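Local coordinates for putative cytochrome P450 154A1 (Streptomyces coelicolor, PDB 1ODO), which is a putative cytochrome P450 that binds protoporphyrin IX with iron and 4-phenyl-1H-imidazole, at residues P46-Q51 and A302-R307; V38-V43 and L292-A297; G158-R163 and A200-T205. All coordinates share one frame; numbering follows the deposited sequence.

Contact 1: residues P46-Q51 and A302-R307; sequences PVLLKQ and ALPDGR
Just beyond Leu-303 and Pro-304, which touch Leu-48, the carboxylate oxygen OD2 of Asp-305 takes two N-H groups of Arg-307. The salt bridge from Arg-307 NE to Asp-305 OD2 is 2.8 Å long and comes in on the syn side of the carboxylate. Arg-307 NH2 adds a weak bond to the same oxygen. The other oxygen, OD1, accepts from the backbone N of Arg-307, at 2.8 Å, and so closes an Asx turn. This donor sits above the carboxylate plane, 41° out of it. With both its oxygens engaged, the carboxylate is fixed in its rotation.

The residues form the bend of a small beta hairpin between strands 301-302 and 308-309. Leu-303 to Gly-306 make a type I beta turn, closed by Gly-306 N to Leu-303 O at 3.0 Å. Gly-306, the last residue of the turn, has a positive phi of 99°; a side chain there would press on the carbonyl O of Asp-305.

The bend rests on helix 46-52 through Leu-48. No hydrogen bond crosses, so the contact is purely apolar. Leu-48 carries its CG anti to the backbone N (chi1 175°), which sends the branch out from the helix toward the turn. There it meets Leu-303 at about a right angle. Both leucines are buried, and both also pack on strand 38-43, Leu-48 on Val-43 and Leu-303 on Trp-41. Pro-304 lies at the exposed margin. A single methyl of the helix does all the touching: Leu-48 CD2 lies 4.1 Å from Leu-303 CD2 and 3.9 Å from Pro-304 CD.

Contact 2: residues V38-V43 and L292-A297; sequences VQAWSV and LPLRYA. With HEM (protoporphyrin IX containing Fe), chain B.
Leu-294 reaches across to Ala-40 and Val-38, and these three residues make the whole contact between the strands. Its two methyls share the work. Leu-294 CD1 lies 4.2 Å from Ala-40 CB, and Leu-294 CD2 lies 4.4 Å from Val-38 CG1. The CG of Leu-294 is anti to its own N (chi1 -164°), and the branch points at strand 38-43. The peptide bond from Pro-293 to Leu-294 is cis, which is unusual because Leu-294 is not a proline.

The strands are not bonded to each other. The CA atoms of Ala-40 and Leu-294 are 8.6 Å apart, because strand 314-317 runs between them in the mixed beta sheet of this P450 fold. Leu-294 therefore spans that middle strand, packing on its Pro-314 and Leu-316. Ala-40 also touches Pro-314, and Val-38 packs on Trp-76.

The next residue, Arg-295, binds a haem propionate. Its chain is extended from CG to NE, and the edge of the guanidinium faces the propionate in plane. Arg-295 NH1 gives a 2.8 Å hydrogen bond to HEM O1D, and Arg-295 NH2 a 2.9 Å bond to HEM O2D. The two bonds fix the rotation of the carboxylate. Leu-292 CG packs 3.8 Å from HEM O1D.

Contact 3: residues G158-R163 and A200-T205; sequences GVPQDR and AAKRAT
The methyl of Ala-201 meets the guanidinium of Arg-163 obliquely. Arg-163 NE is the atom that touches, 3.6 Å from Ala-201 CB. The arginine chain is extended from CG to NE, which carries the flat group across to helix 181-204. Its NH1 also has a weak hydrogen bond to Gln-197 of that helix.

The polar link is made by Lys-202. Its NZ gives a 2.9 Å hydrogen bond to Gly-158 O. The donor lies in the carbonyl plane, on a lone pair, at a C=O...N angle of 133°. Lys-202 gets there by bending: chi2 (-61°) and chi3 (-67°) both fold the chain back, which brings NZ to the carbonyl of Gly-158. On the way its CD passes Pro-160 CD at 4.2 Å. The amine also forms a salt bridge with Asp-209, so two oxygens hold it.

Gly-158 has left helix 147-157 with positive phi. The positive amine lies at the C-terminal end of that helix, where it would probably be favoured by the negative end of the helix dipole.

The helices 161-175 and 181-204 probably correspond to the F and G helices of P450s. The contact ties the turn between helix 147-157 and the start of helix 161-175 to the end of helix 181-204, with helix 210-218 packed on Lys-202.

How the contacts relate
Contacts 1 and 2 are neighbours, with centres 13 Å apart. Helix 46-52 follows strand 38-43 in the chain after a short link. They also touch directly: Leu-303 CD1 lies 3.7 Å from Trp-41 CZ3. Their segments alternate along the sequence, and each closes a loop of about 250 residues that is mostly helix. Together they join distant parts of the sequence in the sheet region, beside the haem propionate. Contact 3 is nested inside both loops, a more local link among helices. Its centre is about 46 Å from that of contact 1, on the opposite side of the chain's centre, and 36 Å from that of contact 2. It touches neither.

Contact 1: residues P46-Q51 and A302-R307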
# COMPACT_ATOMS: atom_id res chain seq x y z
N PRO A 46 -12.56 -11.02 -8.71
CA PRO A 46 -11.58 -10.34 -9.57
C PRO A 46 -12.05 -10.01 -10.99
O PRO A 46 -11.63 -9.00 -11.55
CB PRO A 46 -10.38 -11.28 -9.55
CG PRO A 46 -11.00 -12.62 -9.35
CD PRO A 46 -12.05 -12.34 -8.30
N VAL A 47 -12.90 -10.85 -11.56
CA VAL A 47 -13.38 -10.59 -12.92
C VAL A 47 -14.22 -9.32 -12.88
O VAL A 47 -14.01 -8.38 -13.65
CB VAL A 47 -14.24 -11.76 -13.44
CG1 VAL A 47 -14.85 -11.42 -14.80
CG2 VAL A 47 -13.38 -13.01 -13.56
N LEU A 48 -15.17 -9.28 -11.95
CA LEU A 48 -16.04 -8.13 -11.79
C LEU A 48 -15.23 -6.90 -11.39
O LEU A 48 -15.43 -5.80 -11.90
CB LEU A 48 -17.11 -8.42 -10.72
CG LEU A 48 -18.04 -7.26 -10.34
CD1 LEU A 48 -18.78 -6.77 -11.58
CD2 LEU A 48 -19.03 -7.74 -9.28
N LEU A 49 -14.29 -7.09 -10.47
CA LEU A 49 -13.47 -5.97 -10.02
C LEU A 49 -12.71 -5.35 -11.20
O LEU A 49 -12.70 -4.13 -11.35
CB LEU A 49 -12.52 -6.44 -8.92
CG LEU A 49 -11.87 -5.39 -8.01
CD1 LEU A 49 -12.88 -4.33 -7.58
CD2 LEU A 49 -11.28 -6.10 -6.79
N LYS A 50 -12.08 -6.17 -12.03
CA LYS A 50 -11.34 -5.64 -13.18
C LYS A 50 -12.24 -4.88 -14.13
O LYS A 50 -11.82 -3.90 -14.76
CB LYS A 50 -10.62 -6.77 -13.92
CG LYS A 50 -9.40 -7.31 -13.20
CD LYS A 50 -8.77 -8.44 -13.99
CE LYS A 50 -7.47 -8.91 -13.38
NZ LYS A 50 -6.92 -10.04 -14.19
N GLN A 51 -13.49 -5.32 -14.27
CA GLN A 51 -14.42 -4.64 -15.16
C GLN A 51 -14.77 -3.28 -14.56
O GLN A 51 -14.79 -2.27 -15.26
CB GLN A 51 -15.70 -5.47 -15.34
CG GLN A 51 -15.42 -6.83 -15.96
CD GLN A 51 -16.66 -7.70 -16.05
OE1 GLN A 51 -17.52 -7.67 -15.17
NE2 GLN A 51 -16.74 -8.50 -17.11
N ALA A 302 -25.26 -3.05 -13.14
CA ALA A 302 -25.84 -4.36 -12.84
C ALA A 302 -24.83 -5.33 -12.25
O ALA A 302 -23.71 -5.44 -12.74
CB ALA A 302 -26.44 -4.95 -14.12
N LEU A 303 -25.23 -6.02 -11.19
CA LEU A 303 -24.36 -6.99 -10.53
C LEU A 303 -24.71 -8.37 -11.09
O LEU A 303 -25.82 -8.57 -11.59
CB LEU A 303 -24.57 -6.98 -9.02
CG LEU A 303 -24.00 -5.78 -8.27
CD1 LEU A 303 -24.44 -5.83 -6.82
CD2 LEU A 303 -22.48 -5.80 -8.37
N PRO A 304 -23.77 -9.33 -11.01
CA PRO A 304 -24.01 -10.68 -11.52
C PRO A 304 -25.27 -11.38 -11.00
O PRO A 304 -25.82 -12.24 -11.69
CB PRO A 304 -22.73 -11.42 -11.13
CG PRO A 304 -21.69 -10.34 -11.19
CD PRO A 304 -22.40 -9.20 -10.50
N ASP A 305 -25.73 -11.03 -9.81
CA ASP A 305 -26.92 -11.68 -9.27
C ASP A 305 -28.23 -10.95 -9.56
O ASP A 305 -29.29 -11.36 -9.08
CB ASP A 305 -26.78 -11.88 -7.76
CG ASP A 305 -26.75 -10.58 -6.98
OD1 ASP A 305 -26.81 -9.50 -7.61
OD2 ASP A 305 -26.66 -10.64 -5.74
N GLY A 306 -28.17 -9.89 -10.36
CA GLY A 306 -29.39 -9.16 -10.67
C GLY A 306 -29.58 -7.93 -9.82
O GLY A 306 -30.44 -7.09 -10.11
N ARG A 307 -28.80 -7.81 -8.75
CA ARG A 307 -28.93 -6.64 -7.89
C ARG A 307 -28.27 -5.48 -8.63
O ARG A 307 -27.60 -5.68 -9.65
CB ARG A 307 -28.28 -6.88 -6.53
CG ARG A 307 -29.16 -7.71 -5.60
CD ARG A 307 -28.58 -7.76 -4.20
NE ARG A 307 -27.30 -8.46 -4.18
CZ ARG A 307 -26.51 -8.52 -3.12
NH1 ARG A 307 -26.85 -7.91 -1.99
NH2 ARG A 307 -25.36 -9.19 -3.18

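Contact 2: residues V38-V43 and L292-A297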
# COMPACT_ATOMS: atom_id res chain seq x y z
N VAL A 38 -19.58 4.08 6.92
CA VAL A 38 -19.97 4.33 5.54
C VAL A 38 -20.27 2.98 4.89
O VAL A 38 -19.44 2.07 4.93
CB VAL A 38 -18.85 5.04 4.74
CG1 VAL A 38 -19.16 4.99 3.24
CG2 VAL A 38 -18.73 6.49 5.20
N GLN A 39 -21.46 2.84 4.31
CA GLN A 39 -21.84 1.59 3.66
C GLN A 39 -21.43 1.61 2.20
O GLN A 39 -21.62 2.60 1.49
CB GLN A 39 -23.35 1.35 3.77
CG GLN A 39 -23.84 1.16 5.20
CD GLN A 39 -23.89 2.45 5.99
OE1 GLN A 39 -24.61 3.38 5.64
NE2 GLN A 39 -23.11 2.51 7.07
N ALA A 40 -20.87 0.50 1.74
CA ALA A 40 -20.43 0.40 0.36
C ALA A 40 -20.42 -1.03 -0.12
O ALA A 40 -20.52 -1.97 0.66
CB ALA A 40 -19.03 0.99 0.22
N TRP A 41 -20.29 -1.19 -1.43
CA TRP A 41 -20.26 -2.51 -2.03
C TRP A 41 -18.83 -3.04 -2.04
O TRP A 41 -17.98 -2.51 -2.75
CB TRP A 41 -20.76 -2.47 -3.47
CG TRP A 41 -22.23 -2.27 -3.61
CD1 TRP A 41 -22.87 -1.10 -3.90
CD2 TRP A 41 -23.24 -3.27 -3.49
NE1 TRP A 41 -24.23 -1.32 -3.98
CE2 TRP A 41 -24.49 -2.64 -3.73
CE3 TRP A 41 -23.23 -4.64 -3.21
CZ2 TRP A 41 -25.70 -3.33 -3.70
CZ3 TRP A 41 -24.44 -5.34 -3.17
CH2 TRP A 41 -25.66 -4.68 -3.42
N SER A 42 -18.56 -4.05 -1.22
CA SER A 42 -17.22 -4.63 -1.19
C SER A 42 -17.26 -5.61 -2.35
O SER A 42 -18.18 -6.42 -2.44
CB SER A 42 -16.98 -5.41 0.10
OG SER A 42 -15.98 -6.41 -0.12
N VAL A 43 -16.30 -5.52 -3.26
CA VAL A 43 -16.26 -6.43 -4.40
C VAL A 43 -15.00 -7.27 -4.31
O VAL A 43 -13.89 -6.73 -4.22
CB VAL A 43 -16.25 -5.64 -5.73
CG1 VAL A 43 -16.15 -6.61 -6.91
CG2 VAL A 43 -17.51 -4.79 -5.85
N LEU A 292 -9.51 -0.97 -0.67
CA LEU A 292 -9.19 0.37 -1.16
C LEU A 292 -10.36 1.34 -1.23
O LEU A 292 -11.21 1.24 -2.11
CB LEU A 292 -8.54 0.25 -2.55
CG LEU A 292 -7.70 1.40 -3.13
CD1 LEU A 292 -8.57 2.61 -3.44
CD2 LEU A 292 -6.60 1.75 -2.14
N PRO A 293 -10.43 2.29 -0.29
CA PRO A 293 -11.51 3.27 -0.30
C PRO A 293 -11.06 4.41 -1.23
O PRO A 293 -9.93 4.85 -1.14
CB PRO A 293 -11.60 3.71 1.15
CG PRO A 293 -10.18 3.64 1.60
CD PRO A 293 -9.66 2.36 0.97
N LEU A 294 -11.92 4.86 -2.15
CA LEU A 294 -13.27 4.35 -2.34
C LEU A 294 -13.64 4.76 -3.77
O LEU A 294 -13.03 5.66 -4.34
CB LEU A 294 -14.21 5.02 -1.33
CG LEU A 294 -15.60 4.43 -1.08
CD1 LEU A 294 -15.45 3.01 -0.53
CD2 LEU A 294 -16.35 5.31 -0.07
N ARG A 295 -14.62 4.08 -4.35
CA ARG A 295 -15.06 4.40 -5.71
C ARG A 295 -16.56 4.59 -5.70
O ARG A 295 -17.23 4.19 -4.74
CB ARG A 295 -14.66 3.28 -6.68
CG ARG A 295 -13.20 3.37 -7.12
CD ARG A 295 -12.85 2.24 -8.08
NE ARG A 295 -11.57 2.45 -8.76
CZ ARG A 295 -10.37 2.28 -8.21
NH1 ARG A 295 -10.26 1.87 -6.95
NH2 ARG A 295 -9.28 2.50 -8.93
N TYR A 296 -17.10 5.21 -6.75
CA TYR A 296 -18.54 5.45 -6.82
C TYR A 296 -19.10 5.15 -8.20
O TYR A 296 -18.41 5.30 -9.21
CB TYR A 296 -18.83 6.91 -6.45
CG TYR A 296 -17.88 7.41 -5.39
CD1 TYR A 296 -16.69 8.06 -5.74
CD2 TYR A 296 -18.09 7.10 -4.05
CE1 TYR A 296 -15.73 8.38 -4.78
CE2 TYR A 296 -17.14 7.41 -3.08
CZ TYR A 296 -15.96 8.04 -3.45
OH TYR A 296 -15.01 8.30 -2.49
N ALA A 297 -20.35 4.73 -8.24
CA ALA A 297 -21.00 4.42 -9.50
C ALA A 297 -21.49 5.72 -10.14
O ALA A 297 -22.26 6.46 -9.54
CB ALA A 297 -22.18 3.47 -9.27
CHA HEM B . -2.06 3.59 -5.81
CHB HEM B . 2.42 5.26 -5.26
CHC HEM B . 3.70 1.14 -3.09
CHD HEM B . -0.78 -0.51 -3.62
C1A HEM B . -0.96 4.41 -5.87
C2A HEM B . -0.93 5.75 -6.46
C3A HEM B . 0.32 6.22 -6.30
C4A HEM B . 1.10 5.19 -5.62
CMA HEM B . 0.87 7.58 -6.74
CAA HEM B . -2.13 6.44 -7.12
CBA HEM B . -2.28 6.00 -8.59
CGA HEM B . -3.46 6.62 -9.34
O1A HEM B . -4.52 6.81 -8.66
O2A HEM B . -3.32 6.88 -10.54
C1B HEM B . 3.16 4.30 -4.62
C2B HEM B . 4.56 4.45 -4.26
C3B HEM B . 4.93 3.29 -3.64
C4B HEM B . 3.77 2.42 -3.62
CMB HEM B . 5.41 5.70 -4.53
CAB HEM B . 6.30 2.89 -3.05
CBB HEM B . 7.42 2.77 -4.09
C1C HEM B . 2.58 0.32 -3.06
C2C HEM B . 2.56 -1.03 -2.47
C3C HEM B . 1.30 -1.49 -2.61
C4C HEM B . 0.54 -0.45 -3.29
CMC HEM B . 3.81 -1.70 -1.82
CAC HEM B . 0.65 -2.83 -2.18
CBC HEM B . 1.42 -4.11 -2.52
C1D HEM B . -1.53 0.45 -4.25
C2D HEM B . -2.93 0.34 -4.57
C3D HEM B . -3.30 1.50 -5.18
C4D HEM B . -2.12 2.32 -5.25
CMD HEM B . -3.82 -0.88 -4.24
CAD HEM B . -4.72 1.86 -5.66
CBD HEM B . -5.27 1.11 -6.88
CGD HEM B . -6.69 1.61 -7.09
O1D HEM B . -7.63 0.85 -6.84
O2D HEM B . -6.81 2.80 -7.46
NA HEM B . 0.28 4.10 -5.38
NB HEM B . 2.70 3.05 -4.21
NC HEM B . 1.34 0.65 -3.55
ND HEM B . -1.03 1.68 -4.67
FE HEM B . 0.81 2.36 -4.47

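Contact 3: residues G158-R163 and A200-T205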
# COMPACT_ATOMS: atom_id res chain seq x y z
N GLY A 158 13.30 13.88 -2.36
CA GLY A 158 14.20 14.92 -1.89
C GLY A 158 13.84 15.46 -0.52
O GLY A 158 13.86 16.67 -0.29
N VAL A 159 13.49 14.56 0.39
CA VAL A 159 13.11 14.95 1.75
C VAL A 159 14.38 15.15 2.58
O VAL A 159 15.17 14.22 2.76
CB VAL A 159 12.23 13.88 2.42
CG1 VAL A 159 11.82 14.34 3.82
CG2 VAL A 159 11.01 13.61 1.57
N PRO A 160 14.59 16.37 3.10
CA PRO A 160 15.78 16.63 3.91
C PRO A 160 15.86 15.64 5.07
O PRO A 160 14.85 15.29 5.67
CB PRO A 160 15.57 18.06 4.39
CG PRO A 160 14.83 18.68 3.23
CD PRO A 160 13.81 17.61 2.90
N GLN A 161 17.07 15.18 5.36
CA GLN A 161 17.29 14.23 6.44
C GLN A 161 16.62 14.64 7.76
O GLN A 161 15.95 13.82 8.39
CB GLN A 161 18.79 14.06 6.70
CG GLN A 161 19.54 13.28 5.63
CD GLN A 161 19.06 11.84 5.52
OE1 GLN A 161 18.76 11.20 6.53
NE2 GLN A 161 18.99 11.33 4.29
N ASP A 162 16.80 15.89 8.16
CA ASP A 162 16.22 16.40 9.40
C ASP A 162 14.69 16.50 9.42
O ASP A 162 14.11 16.92 10.42
CB ASP A 162 16.83 17.76 9.74
CG ASP A 162 16.37 18.87 8.81
OD1 ASP A 162 16.48 18.70 7.58
OD2 ASP A 162 15.91 19.91 9.31
N ARG A 163 14.05 16.12 8.33
CA ARG A 163 12.59 16.18 8.26
C ARG A 163 11.96 14.81 8.01
O ARG A 163 10.74 14.68 8.00
CB ARG A 163 12.16 17.14 7.15
CG ARG A 163 12.45 18.60 7.46
CD ARG A 163 12.04 19.51 6.31
NE ARG A 163 12.17 20.92 6.69
CZ ARG A 163 11.40 21.52 7.59
NH1 ARG A 163 10.44 20.84 8.21
NH2 ARG A 163 11.60 22.79 7.89
N ALA A 200 7.90 24.63 2.15
CA ALA A 200 8.59 25.89 2.42
C ALA A 200 10.10 25.68 2.31
O ALA A 200 10.80 26.48 1.69
CB ALA A 200 8.23 26.40 3.81
N ALA A 201 10.59 24.59 2.89
CA ALA A 201 12.01 24.28 2.86
C ALA A 201 12.52 24.02 1.45
O ALA A 201 13.61 24.49 1.08
CB ALA A 201 12.30 23.07 3.75
N LYS A 202 11.76 23.27 0.66
CA LYS A 202 12.17 22.97 -0.71
C LYS A 202 12.04 24.19 -1.62
O LYS A 202 12.75 24.30 -2.61
CB LYS A 202 11.36 21.80 -1.26
CG LYS A 202 11.54 20.51 -0.45
CD LYS A 202 12.99 20.03 -0.44
CE LYS A 202 13.46 19.59 -1.82
NZ LYS A 202 14.81 18.94 -1.78
N ARG A 203 11.13 25.09 -1.28
CA ARG A 203 10.94 26.30 -2.08
C ARG A 203 12.20 27.13 -1.93
O ARG A 203 12.74 27.66 -2.90
CB ARG A 203 9.76 27.12 -1.57
CG ARG A 203 8.45 26.84 -2.25
CD ARG A 203 7.71 28.14 -2.51
NE ARG A 203 6.49 27.90 -3.26
CZ ARG A 203 5.40 27.34 -2.76
NH1 ARG A 203 5.38 26.96 -1.49
NH2 ARG A 203 4.33 27.14 -3.52
N ALA A 204 12.67 27.24 -0.69
CA ALA A 204 13.86 28.00 -0.37
C ALA A 204 15.12 27.33 -0.90
O ALA A 204 16.02 28.00 -1.39
CB ALA A 204 13.97 28.17 1.14
N THR A 205 15.17 26.00 -0.81
CA THR A 205 16.32 25.25 -1.29
C THR A 205 15.90 24.07 -2.17
O THR A 205 15.88 22.92 -1.73
CB THR A 205 17.15 24.69 -0.11
OG1 THR A 205 17.48 25.76 0.79
CG2 THR A 205 18.43 24.05 -0.61